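Side-chain contacts in UL37 (Suid herpesvirus 1, PDB 4K70), which is an inner tegument protein of the virion, represented here by its N-terminal half, that is thought to play an essential role in controlling viral trafficking: residues R26-F31 with H462-E467; R55-T60 with A110-S115. All blocks are in the same frame, centred on the assembly; numbering follows the deposited sequence.

Contact 1: R26-F31 with H462-E467; sequences RILEFF and HSAARE
Leu28 and Phe31, one helical turn apart on helix 20-32, carry the apolar contact with Ala464 and Ala465 in the first turn of helix 464-481. Both methyls of Leu28 meet Ala464: CD1 lies 3.8 Å from Ala464 CB, and CD2, also near that methyl, comes to 3.5 Å from Ala464 O. With CG beside the backbone N (chi1 -68°), the leucine fork reaches across although its CB does not aim at the other helix. Phe31 does point across, and its CE2 comes to 3.9 Å from Ala465 CB, the methyl approaching the ring obliquely.

This is helix-to-helix packing in an all-helical protein, joining the second helix of the chain to its last modelled one. Leu28 CA and Ala465 CA are 6.4 Å apart, a close approach consistent with the small alanine side chains. Farther along helix 464-481, Ala468 touches both Leu28 and Phe31.

Polar bonds hold the start of that helix. Ser463 is its N-cap, its OG accepting from Arg466 N at 3.1 Å with an N-H...O angle of 154°. Glu455 bonds both Ser463 OG and the guanidinium of Arg466, and Glu64 of helix 63-78 accepts from Ala465 N.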
loop_
_atom_site.group_PDB
_atom_site.type_symbol
_atom_site.label_atom_id
_atom_site.label_comp_id
_atom_site.label_asym_id
_atom_site.label_seq_id
_atom_site.Cartn_x
_atom_site.Cartn_y
_atom_site.Cartn_z
ATOM N N ARG A 26 -32.305 -21.546 5.859
ATOM C CA ARG A 26 -31.038 -21.539 6.575
ATOM C C ARG A 26 -29.845 -21.395 5.639
ATOM O O ARG A 26 -28.954 -20.586 5.880
ATOM C CB ARG A 26 -30.898 -22.831 7.370
ATOM C CG ARG A 26 -32.047 -23.075 8.300
ATOM C CD ARG A 26 -32.167 -21.937 9.296
ATOM N NE ARG A 26 -33.214 -22.197 10.278
ATOM C CZ ARG A 26 -34.321 -21.475 10.389
ATOM N NH1 ARG A 26 -34.515 -20.436 9.585
ATOM N NH2 ARG A 26 -35.227 -21.784 11.307
ATOM N N ILE A 27 -29.819 -22.205 4.584
ATOM C CA ILE A 27 -28.727 -22.162 3.618
ATOM C C ILE A 27 -28.711 -20.807 2.921
ATOM O O ILE A 27 -27.654 -20.198 2.746
ATOM C CB ILE A 27 -28.824 -23.312 2.581
ATOM C CG1 ILE A 27 -28.656 -24.665 3.270
ATOM C CG2 ILE A 27 -27.773 -23.138 1.489
ATOM C CD1 ILE A 27 -28.901 -25.857 2.374
ATOM N N LEU A 28 -29.894 -20.327 2.548
ATOM C CA LEU A 28 -30.025 -19.025 1.904
ATOM C C LEU A 28 -29.510 -17.915 2.814
ATOM O O LEU A 28 -28.978 -16.911 2.336
ATOM C CB LEU A 28 -31.480 -18.757 1.506
ATOM C CG LEU A 28 -32.061 -19.622 0.382
ATOM C CD1 LEU A 28 -33.556 -19.372 0.236
ATOM C CD2 LEU A 28 -31.339 -19.385 -0.941
ATOM N N GLU A 29 -29.657 -18.099 4.122
ATOM C CA GLU A 29 -29.163 -17.113 5.082
ATOM C C GLU A 29 -27.640 -17.087 5.108
ATOM O O GLU A 29 -27.026 -16.017 5.190
ATOM C CB GLU A 29 -29.716 -17.391 6.479
ATOM C CG GLU A 29 -31.189 -17.051 6.622
ATOM C CD GLU A 29 -31.871 -17.844 7.719
ATOM O OE1 GLU A 29 -31.173 -18.282 8.662
ATOM O OE2 GLU A 29 -33.105 -18.035 7.628
ATOM N N PHE A 30 -27.033 -18.268 5.035
ATOM C CA PHE A 30 -25.583 -18.357 4.971
ATOM C C PHE A 30 -25.092 -17.669 3.705
ATOM O O PHE A 30 -24.107 -16.928 3.734
ATOM C CB PHE A 30 -25.131 -19.810 5.014
ATOM C CG PHE A 30 -23.655 -19.991 4.820
ATOM C CD1 PHE A 30 -22.764 -19.680 5.834
ATOM C CD2 PHE A 30 -23.160 -20.481 3.623
ATOM C CE1 PHE A 30 -21.398 -19.850 5.654
ATOM C CE2 PHE A 30 -21.800 -20.653 3.437
ATOM C CZ PHE A 30 -20.915 -20.339 4.455
ATOM N N PHE A 31 -25.800 -17.899 2.600
ATOM C CA PHE A 31 -25.466 -17.273 1.327
ATOM C C PHE A 31 -25.358 -15.749 1.439
ATOM O O PHE A 31 -24.621 -15.116 0.684
ATOM C CB PHE A 31 -26.487 -17.660 0.247
ATOM C CG PHE A 31 -26.336 -19.070 -0.263
ATOM C CD1 PHE A 31 -25.183 -19.793 -0.013
ATOM C CD2 PHE A 31 -27.348 -19.667 -1.005
ATOM C CE1 PHE A 31 -25.037 -21.097 -0.489
ATOM C CE2 PHE A 31 -27.213 -20.970 -1.486
ATOM C CZ PHE A 31 -26.057 -21.684 -1.229
ATOM N N HIS A 462 -34.195 -21.503 -12.689
ATOM C CA HIS A 462 -34.009 -20.451 -11.696
ATOM C C HIS A 462 -34.132 -21.006 -10.286
ATOM O O HIS A 462 -34.957 -21.879 -10.012
ATOM C CB HIS A 462 -35.017 -19.325 -11.896
ATOM C CG HIS A 462 -34.818 -18.173 -10.963
ATOM N ND1 HIS A 462 -33.594 -17.564 -10.786
ATOM C CD2 HIS A 462 -35.685 -17.521 -10.152
ATOM C CE1 HIS A 462 -33.716 -16.583 -9.909
ATOM N NE2 HIS A 462 -34.975 -16.536 -9.508
ATOM N N SER A 463 -33.299 -20.495 -9.391
ATOM C CA SER A 463 -33.285 -20.974 -8.023
ATOM C C SER A 463 -33.278 -19.816 -7.042
ATOM O O SER A 463 -32.910 -18.696 -7.389
ATOM C CB SER A 463 -32.069 -21.876 -7.792
ATOM O OG SER A 463 -30.864 -21.212 -8.131
ATOM N N ALA A 464 -33.713 -20.091 -5.820
ATOM C CA ALA A 464 -33.601 -19.128 -4.734
ATOM C C ALA A 464 -32.122 -18.910 -4.432
ATOM O O ALA A 464 -31.714 -17.827 -4.019
ATOM C CB ALA A 464 -34.323 -19.639 -3.500
ATOM N N ALA A 465 -31.332 -19.958 -4.645
ATOM C CA ALA A 465 -29.887 -19.896 -4.480
ATOM C C ALA A 465 -29.310 -18.786 -5.347
ATOM O O ALA A 465 -28.528 -17.968 -4.879
ATOM C CB ALA A 465 -29.260 -21.232 -4.834
ATOM N N ARG A 466 -29.718 -18.762 -6.611
ATOM C CA ARG A 466 -29.293 -17.724 -7.540
ATOM C C ARG A 466 -29.625 -16.324 -7.027
ATOM O O ARG A 466 -28.822 -15.402 -7.144
ATOM C CB ARG A 466 -29.932 -17.942 -8.911
ATOM C CG ARG A 466 -29.620 -16.841 -9.907
ATOM C CD ARG A 466 -30.055 -17.229 -11.308
ATOM N NE ARG A 466 -29.357 -18.419 -11.794
ATOM C CZ ARG A 466 -28.312 -18.394 -12.615
ATOM N NH1 ARG A 466 -27.837 -17.237 -13.058
ATOM N NH2 ARG A 466 -27.746 -19.526 -13.007
ATOM N N GLU A 467 -30.808 -16.165 -6.453
ATOM C CA GLU A 467 -31.253 -14.843 -6.043
ATOM C C GLU A 467 -30.545 -14.386 -4.774
ATOM O O GLU A 467 -30.206 -13.207 -4.632
ATOM C CB GLU A 467 -32.762 -14.833 -5.838
ATOM C CG GLU A 467 -33.370 -13.451 -5.932
ATOM C CD GLU A 467 -34.835 -13.432 -5.548
ATOM O OE1 GLU A 467 -35.558 -14.410 -5.862
ATOM O OE2 GLU A 467 -35.261 -12.433 -4.926
#

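Contact 2: R55-T60 with A110-S115; sequences RAYVET and AGLRTS
Tyr57 swings its ring out toward the loop with CG anti to the backbone N (chi1 174°), and Leu112 comes to meet it with CG beside its own N (chi1 -66°). The result is a CH-pi contact: Leu112 CD2 sits over one face of the ring, 3.8 Å from the Tyr57 centroid and 24° off the normal. The methyl is displaced toward the rim, so its closest ring atom is Tyr57 CE2, at 3.5 Å. Leu112 CD1 lies nearer the root of the ring, by CD2 and CG of Tyr57. The CD2-CE2 edge of the Tyr57 ring meets backbone, where Ala110 O lies in the ring plane, 3.6 Å from Tyr57 CE2. One residue along the helix, Val58 CG2 packs on Ala110 CB at 3.8 Å.

Helix 101-109 ends here in a Schellman motif: Gly111, at positive phi, turns the chain out of the helix, and Ala110 and Leu112 on either side of it both point at helix 39-60. Ala65 and Ala66 of helix 63-78 also touch Tyr57, and Arg457 of helix 438-458 touches both Tyr57 and Leu112.

Between these two segments the contact therefore rests on dispersion and shape, with a probably weak electrostatic attraction between the electropositive C-H rim of the tyrosine and the carbonyl oxygen of Ala110.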
loop_
_atom_site.group_PDB
_atom_site.type_symbol
_atom_site.label_atom_id
_atom_site.label_comp_id
_atom_site.label_asym_id
_atom_site.label_seq_id
_atom_site.Cartn_x
_atom_site.Cartn_y
_atom_site.Cartn_z
ATOM N N ARG A 55 -25.211 -33.788 3.814
ATOM C CA ARG A 55 -26.398 -34.480 4.290
ATOM C C ARG A 55 -27.660 -33.718 3.917
ATOM O O ARG A 55 -28.700 -34.322 3.653
ATOM C CB ARG A 55 -26.351 -34.708 5.800
ATOM C CG ARG A 55 -27.707 -34.494 6.439
ATOM C CD ARG A 55 -28.056 -35.575 7.456
ATOM N NE ARG A 55 -27.551 -35.278 8.794
ATOM C CZ ARG A 55 -27.787 -34.153 9.466
ATOM N NH1 ARG A 55 -28.515 -33.181 8.926
ATOM N NH2 ARG A 55 -27.283 -33.996 10.684
ATOM N N ALA A 56 -27.575 -32.394 3.893
ATOM C CA ALA A 56 -28.717 -31.595 3.464
ATOM C C ALA A 56 -29.142 -31.927 2.020
ATOM O O ALA A 56 -30.336 -31.995 1.715
ATOM C CB ALA A 56 -28.420 -30.114 3.608
ATOM N N TYR A 57 -28.170 -32.133 1.136
ATOM C CA TYR A 57 -28.485 -32.433 -0.256
ATOM C C TYR A 57 -29.051 -33.841 -0.385
ATOM O O TYR A 57 -30.015 -34.059 -1.110
ATOM C CB TYR A 57 -27.257 -32.274 -1.156
ATOM C CG TYR A 57 -27.520 -32.711 -2.583
ATOM C CD1 TYR A 57 -28.368 -31.979 -3.406
ATOM C CD2 TYR A 57 -26.926 -33.852 -3.100
ATOM C CE1 TYR A 57 -28.623 -32.373 -4.707
ATOM C CE2 TYR A 57 -27.173 -34.257 -4.406
ATOM C CZ TYR A 57 -28.025 -33.517 -5.203
ATOM O OH TYR A 57 -28.277 -33.914 -6.503
ATOM N N VAL A 58 -28.437 -34.786 0.317
ATOM C CA VAL A 58 -28.911 -36.166 0.351
ATOM C C VAL A 58 -30.397 -36.261 0.729
ATOM O O VAL A 58 -31.150 -37.015 0.116
ATOM C CB VAL A 58 -28.074 -37.025 1.324
ATOM C CG1 VAL A 58 -28.795 -38.312 1.647
ATOM C CG2 VAL A 58 -26.709 -37.338 0.729
ATOM N N GLU A 59 -30.822 -35.482 1.718
ATOM C CA GLU A 59 -32.177 -35.619 2.251
ATOM C C GLU A 59 -33.230 -34.712 1.594
ATOM O O GLU A 59 -34.418 -35.021 1.617
ATOM C CB GLU A 59 -32.168 -35.467 3.778
ATOM C CG GLU A 59 -31.297 -36.535 4.456
ATOM C CD GLU A 59 -31.357 -36.514 5.974
ATOM O OE1 GLU A 59 -32.038 -35.635 6.544
ATOM O OE2 GLU A 59 -30.711 -37.387 6.600
ATOM N N THR A 60 -32.803 -33.603 1.004
ATOM C CA THR A 60 -33.755 -32.677 0.397
ATOM C C THR A 60 -33.560 -32.603 -1.107
ATOM O O THR A 60 -34.464 -32.185 -1.837
ATOM C CB THR A 60 -33.638 -31.260 0.977
ATOM O OG1 THR A 60 -32.490 -30.609 0.416
ATOM C CG2 THR A 60 -33.516 -31.305 2.498
ATOM N N ALA A 110 -22.385 -38.339 -1.304
ATOM C CA ALA A 110 -23.597 -37.565 -1.561
ATOM C C ALA A 110 -23.841 -37.434 -3.063
ATOM O O ALA A 110 -24.852 -36.873 -3.490
ATOM C CB ALA A 110 -23.504 -36.185 -0.918
ATOM N N GLY A 111 -22.911 -37.952 -3.862
ATOM C CA GLY A 111 -23.017 -37.864 -5.315
ATOM C C GLY A 111 -22.854 -36.448 -5.853
ATOM O O GLY A 111 -23.539 -36.046 -6.793
ATOM N N LEU A 112 -21.948 -35.680 -5.248
ATOM C CA LEU A 112 -21.677 -34.316 -5.699
ATOM C C LEU A 112 -20.218 -34.197 -6.108
ATOM O O LEU A 112 -19.440 -35.125 -5.926
ATOM C CB LEU A 112 -21.982 -33.302 -4.594
ATOM C CG LEU A 112 -23.423 -33.097 -4.122
ATOM C CD1 LEU A 112 -23.451 -32.221 -2.882
ATOM C CD2 LEU A 112 -24.291 -32.490 -5.210
ATOM N N ARG A 113 -19.844 -33.045 -6.651
ATOM C CA ARG A 113 -18.499 -32.865 -7.185
ATOM C C ARG A 113 -17.522 -32.318 -6.151
ATOM O O ARG A 113 -17.920 -31.596 -5.237
ATOM C CB ARG A 113 -18.545 -31.904 -8.371
ATOM C CG ARG A 113 -19.518 -32.315 -9.482
ATOM C CD ARG A 113 -19.662 -31.187 -10.502
ATOM N NE ARG A 113 -20.330 -30.011 -9.941
ATOM C CZ ARG A 113 -20.120 -28.761 -10.343
ATOM N NH1 ARG A 113 -19.241 -28.501 -11.310
ATOM N NH2 ARG A 113 -20.787 -27.765 -9.772
ATOM N N THR A 114 -16.244 -32.659 -6.304
ATOM C CA THR A 114 -15.198 -31.989 -5.555
ATOM C C THR A 114 -14.593 -30.869 -6.398
ATOM O O THR A 114 -13.740 -30.109 -5.929
ATOM C CB THR A 114 -14.082 -32.957 -5.163
ATOM O OG1 THR A 114 -13.418 -33.421 -6.345
ATOM C CG2 THR A 114 -14.653 -34.135 -4.379
ATOM N N SER A 115 -15.062 -30.753 -7.634
ATOM C CA SER A 115 -14.354 -29.977 -8.644
ATOM C C SER A 115 -14.981 -28.636 -9.026
ATOM O O SER A 115 -14.609 -28.063 -10.049
ATOM C CB SER A 115 -14.215 -30.823 -9.912
ATOM O OG SER A 115 -15.491 -30.958 -10.506
#

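How the contacts relate
The centres of contacts 1 and 2 lie about 36 and 42 Å from the centre of the chain, on the same side of it. Those two contact centres are about 16 Å apart; the nearest atoms come to about 4 Å without touching. Helices 20-32 and 39-60 follow each other, and contact 2 is nested within the mostly helical span that contact 1 closes. Two other helices serve both: helix 63-78 touches Leu28 and Ala464 in one and Tyr57 and Leu112 in the other, while helix 438-458 packs on Arg466 and on Leu112. Neither contact is at a metal site, though a bound sodium ion lies about 9 Å from the side chain of Val58.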